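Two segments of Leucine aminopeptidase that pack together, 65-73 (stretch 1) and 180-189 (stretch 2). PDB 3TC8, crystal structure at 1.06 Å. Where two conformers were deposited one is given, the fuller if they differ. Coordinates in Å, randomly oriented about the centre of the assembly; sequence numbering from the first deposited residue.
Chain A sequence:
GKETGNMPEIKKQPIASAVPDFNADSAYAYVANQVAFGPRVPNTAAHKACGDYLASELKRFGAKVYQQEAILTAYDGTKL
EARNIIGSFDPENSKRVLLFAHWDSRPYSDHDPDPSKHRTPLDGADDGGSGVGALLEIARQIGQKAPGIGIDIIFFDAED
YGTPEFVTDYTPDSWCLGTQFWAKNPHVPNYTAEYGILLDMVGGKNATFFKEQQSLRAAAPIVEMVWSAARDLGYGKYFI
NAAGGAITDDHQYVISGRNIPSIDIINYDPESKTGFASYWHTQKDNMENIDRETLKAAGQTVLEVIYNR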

# COMPACT_ATOMS: atom_id res chain seq x y z
N VAL A 65 -13.63 12.46 1.20
CA VAL A 65 -13.17 11.32 2.00
C VAL A 65 -14.36 10.47 2.42
O VAL A 65 -15.37 10.99 2.91
CB VAL A 65 -12.36 11.82 3.23
CG1 VAL A 65 -12.00 10.62 4.15
CG2 VAL A 65 -11.14 12.56 2.75
N TYR A 66 -14.21 9.19 2.21
CA TYR A 66 -15.14 8.18 2.70
C TYR A 66 -14.43 7.29 3.69
O TYR A 66 -13.34 6.86 3.43
CB TYR A 66 -15.61 7.28 1.54
CG TYR A 66 -16.14 7.90 0.32
CD1 TYR A 66 -15.30 8.47 -0.61
CD2 TYR A 66 -17.47 7.84 0.02
CE1 TYR A 66 -15.74 9.01 -1.79
CE2 TYR A 66 -17.97 8.39 -1.16
CZ TYR A 66 -17.09 8.95 -2.07
OH TYR A 66 -17.57 9.51 -3.24
N GLN A 67 -15.03 7.05 4.84
CA GLN A 67 -14.49 6.15 5.83
C GLN A 67 -15.39 4.94 5.92
O GLN A 67 -16.50 5.05 6.43
CB GLN A 67 -14.29 6.84 7.18
CG GLN A 67 -13.32 8.03 7.07
CD GLN A 67 -13.04 8.68 8.41
OE1 GLN A 67 -12.61 8.02 9.31
NE2 GLN A 67 -13.30 9.94 8.53
N GLN A 68 -14.97 3.83 5.37
CA GLN A 68 -15.79 2.66 5.29
C GLN A 68 -15.49 1.77 6.50
O GLN A 68 -14.45 1.19 6.56
CB GLN A 68 -15.47 1.96 3.99
CG GLN A 68 -16.15 0.63 3.82
CD GLN A 68 -15.82 0.04 2.44
OE1 GLN A 68 -14.72 -0.34 2.18
NE2 GLN A 68 -16.84 -0.01 1.57
N GLU A 69 -16.41 1.75 7.45
CA GLU A 69 -16.21 0.97 8.65
C GLU A 69 -16.96 -0.35 8.55
O GLU A 69 -18.11 -0.36 8.16
CB GLU A 69 -16.66 1.76 9.86
CG GLU A 69 -15.81 3.00 10.04
CD GLU A 69 -16.21 3.86 11.17
OE1 GLU A 69 -17.23 4.57 11.02
OE2 GLU A 69 -15.49 3.87 12.17
N ALA A 70 -16.32 -1.44 8.93
CA ALA A 70 -16.94 -2.75 8.87
C ALA A 70 -16.29 -3.63 9.91
O ALA A 70 -15.09 -3.52 10.17
CB ALA A 70 -16.75 -3.38 7.50
N ILE A 71 -17.07 -4.54 10.49
CA ILE A 71 -16.51 -5.56 11.37
C ILE A 71 -16.10 -6.76 10.52
O ILE A 71 -16.96 -7.40 9.88
CB ILE A 71 -17.51 -5.96 12.47
CG1 ILE A 71 -18.10 -4.72 13.12
CG2 ILE A 71 -16.83 -6.86 13.50
CD1 ILE A 71 -17.02 -3.95 13.87
N LEU A 72 -14.81 -7.04 10.51
CA LEU A 72 -14.24 -8.11 9.71
C LEU A 72 -13.80 -9.20 10.65
O LEU A 72 -13.65 -8.96 11.83
CB LEU A 72 -13.09 -7.58 8.89
CG LEU A 72 -13.45 -6.39 8.00
CD1 LEU A 72 -12.26 -5.95 7.18
CD2 LEU A 72 -14.70 -6.68 7.07
N THR A 73 -13.68 -10.42 10.17
CA THR A 73 -13.36 -11.56 11.03
C THR A 73 -11.99 -12.12 10.68
O THR A 73 -11.76 -12.54 9.55
CB THR A 73 -14.43 -12.63 10.96
OG1 THR A 73 -15.68 -12.02 11.29
CG2 THR A 73 -14.10 -13.81 11.88
N GLN A 180 -10.92 -7.19 0.57
CA GLN A 180 -11.98 -8.12 0.25
C GLN A 180 -13.35 -7.50 0.48
O GLN A 180 -14.29 -7.70 -0.29
CB GLN A 180 -11.82 -9.44 1.01
CG GLN A 180 -10.61 -10.29 0.52
CD GLN A 180 -10.50 -11.56 1.30
OE1 GLN A 180 -11.42 -12.40 1.22
NE2 GLN A 180 -9.49 -11.71 2.11
N PHE A 181 -13.53 -6.82 1.63
CA PHE A 181 -14.79 -6.21 1.96
C PHE A 181 -15.13 -5.13 0.94
O PHE A 181 -16.24 -5.09 0.42
CB PHE A 181 -14.75 -5.62 3.35
CG PHE A 181 -16.08 -4.98 3.71
CD1 PHE A 181 -17.10 -5.75 4.21
CD2 PHE A 181 -16.30 -3.63 3.49
CE1 PHE A 181 -18.33 -5.20 4.47
CE2 PHE A 181 -17.57 -3.07 3.77
CZ PHE A 181 -18.57 -3.87 4.23
N TRP A 182 -14.19 -4.23 0.66
CA TRP A 182 -14.42 -3.12 -0.24
C TRP A 182 -14.75 -3.60 -1.66
O TRP A 182 -15.60 -3.05 -2.33
CB TRP A 182 -13.18 -2.23 -0.26
CG TRP A 182 -13.25 -1.13 -1.28
CD1 TRP A 182 -13.83 0.11 -1.15
CD2 TRP A 182 -12.75 -1.20 -2.62
NE1 TRP A 182 -13.70 0.79 -2.33
CE2 TRP A 182 -13.05 0.01 -3.26
CE3 TRP A 182 -12.03 -2.15 -3.32
CZ2 TRP A 182 -12.65 0.28 -4.57
CZ3 TRP A 182 -11.65 -1.90 -4.64
CH2 TRP A 182 -11.96 -0.70 -5.24
N ALA A 183 -14.04 -4.63 -2.11
CA ALA A 183 -14.20 -5.06 -3.49
C ALA A 183 -15.62 -5.57 -3.73
O ALA A 183 -16.15 -5.45 -4.83
CB ALA A 183 -13.16 -6.08 -3.88
N LYS A 184 -16.22 -6.16 -2.69
CA LYS A 184 -17.58 -6.62 -2.75
C LYS A 184 -18.58 -5.51 -2.45
O LYS A 184 -19.69 -5.57 -2.93
CB LYS A 184 -17.74 -7.76 -1.72
CG LYS A 184 -19.11 -8.35 -1.59
CD LYS A 184 -19.17 -9.49 -0.56
CE LYS A 184 -20.57 -10.00 -0.34
NZ LYS A 184 -21.26 -10.28 -1.59
N ASN A 185 -18.19 -4.51 -1.67
CA ASN A 185 -19.01 -3.42 -1.17
C ASN A 185 -18.28 -2.10 -1.42
O ASN A 185 -17.81 -1.48 -0.49
CB ASN A 185 -19.21 -3.55 0.35
CG ASN A 185 -19.91 -4.82 0.74
OD1 ASN A 185 -21.12 -4.96 0.58
ND2 ASN A 185 -19.15 -5.79 1.23
N PRO A 186 -18.18 -1.66 -2.69
CA PRO A 186 -17.35 -0.48 -2.90
C PRO A 186 -17.98 0.76 -2.36
O PRO A 186 -19.17 0.81 -2.11
CB PRO A 186 -17.19 -0.46 -4.42
CG PRO A 186 -18.37 -1.21 -4.93
CD PRO A 186 -18.57 -2.31 -3.93
N HIS A 187 -17.18 1.79 -2.20
CA HIS A 187 -17.66 3.03 -1.59
C HIS A 187 -18.63 3.83 -2.44
O HIS A 187 -19.31 4.70 -1.92
CB HIS A 187 -16.44 3.91 -1.22
CG HIS A 187 -15.66 4.33 -2.40
ND1 HIS A 187 -14.85 3.47 -3.11
CD2 HIS A 187 -15.58 5.54 -3.02
CE1 HIS A 187 -14.32 4.14 -4.12
NE2 HIS A 187 -14.81 5.38 -4.12
N VAL A 188 -18.60 3.59 -3.74
CA VAL A 188 -19.63 4.09 -4.65
C VAL A 188 -20.06 2.85 -5.49
O VAL A 188 -19.27 1.94 -5.78
CB VAL A 188 -19.18 5.24 -5.54
CG1 VAL A 188 -18.81 6.49 -4.70
CG2 VAL A 188 -18.06 4.82 -6.33
N PRO A 189 -21.35 2.83 -5.88
CA PRO A 189 -21.85 1.65 -6.57
C PRO A 189 -21.12 1.34 -7.87
O PRO A 189 -20.80 2.27 -8.63
CB PRO A 189 -23.31 2.05 -6.89
CG PRO A 189 -23.68 3.06 -5.90
CD PRO A 189 -22.41 3.79 -5.55

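Which residues of the strand face its partner? Alternation decides: Tyr66, Gln68, Ala70 and Leu72 point their CA-to-CB bonds toward the helix end and the loop after it, while Glu69 and Ile71 point away. About 400 Å² is buried, both sides summed.

What polar bond joins the two stretches? Gln68, extended with chi1 and chi2 both t, reaches the point where the helix ends and donates from NE2 to Asn185 O at 2.7 Å. An amide suits this place, since its NH2 can serve a backbone carbonyl; Gln68 OE1, hydrogen-bonded elsewhere in the structure, lies 3.4 Å from Trp182 CB.

How do the aromatic rings contribute? The edge of His187 meets the face of Tyr66, with centroids 4.8 Å apart and planes at 67°. Trp182 NE1 donates to His187 ND1 at 3.0 Å, a nearly straight bond that tethers the imidazole. Over the Phe181 ring sits Ala70, its CB 3.7 Å from the ring centroid and almost on the normal; so small a side chain lets the strand lie close to the ring.

Where do apolar side chains meet? Leu72 CD2 packs 3.8 Å from Phe181 CD1, extending the greasy patch around that ring. At the other end of the contact, Tyr66 CZ lies 4.0 Å from Val188 CG1.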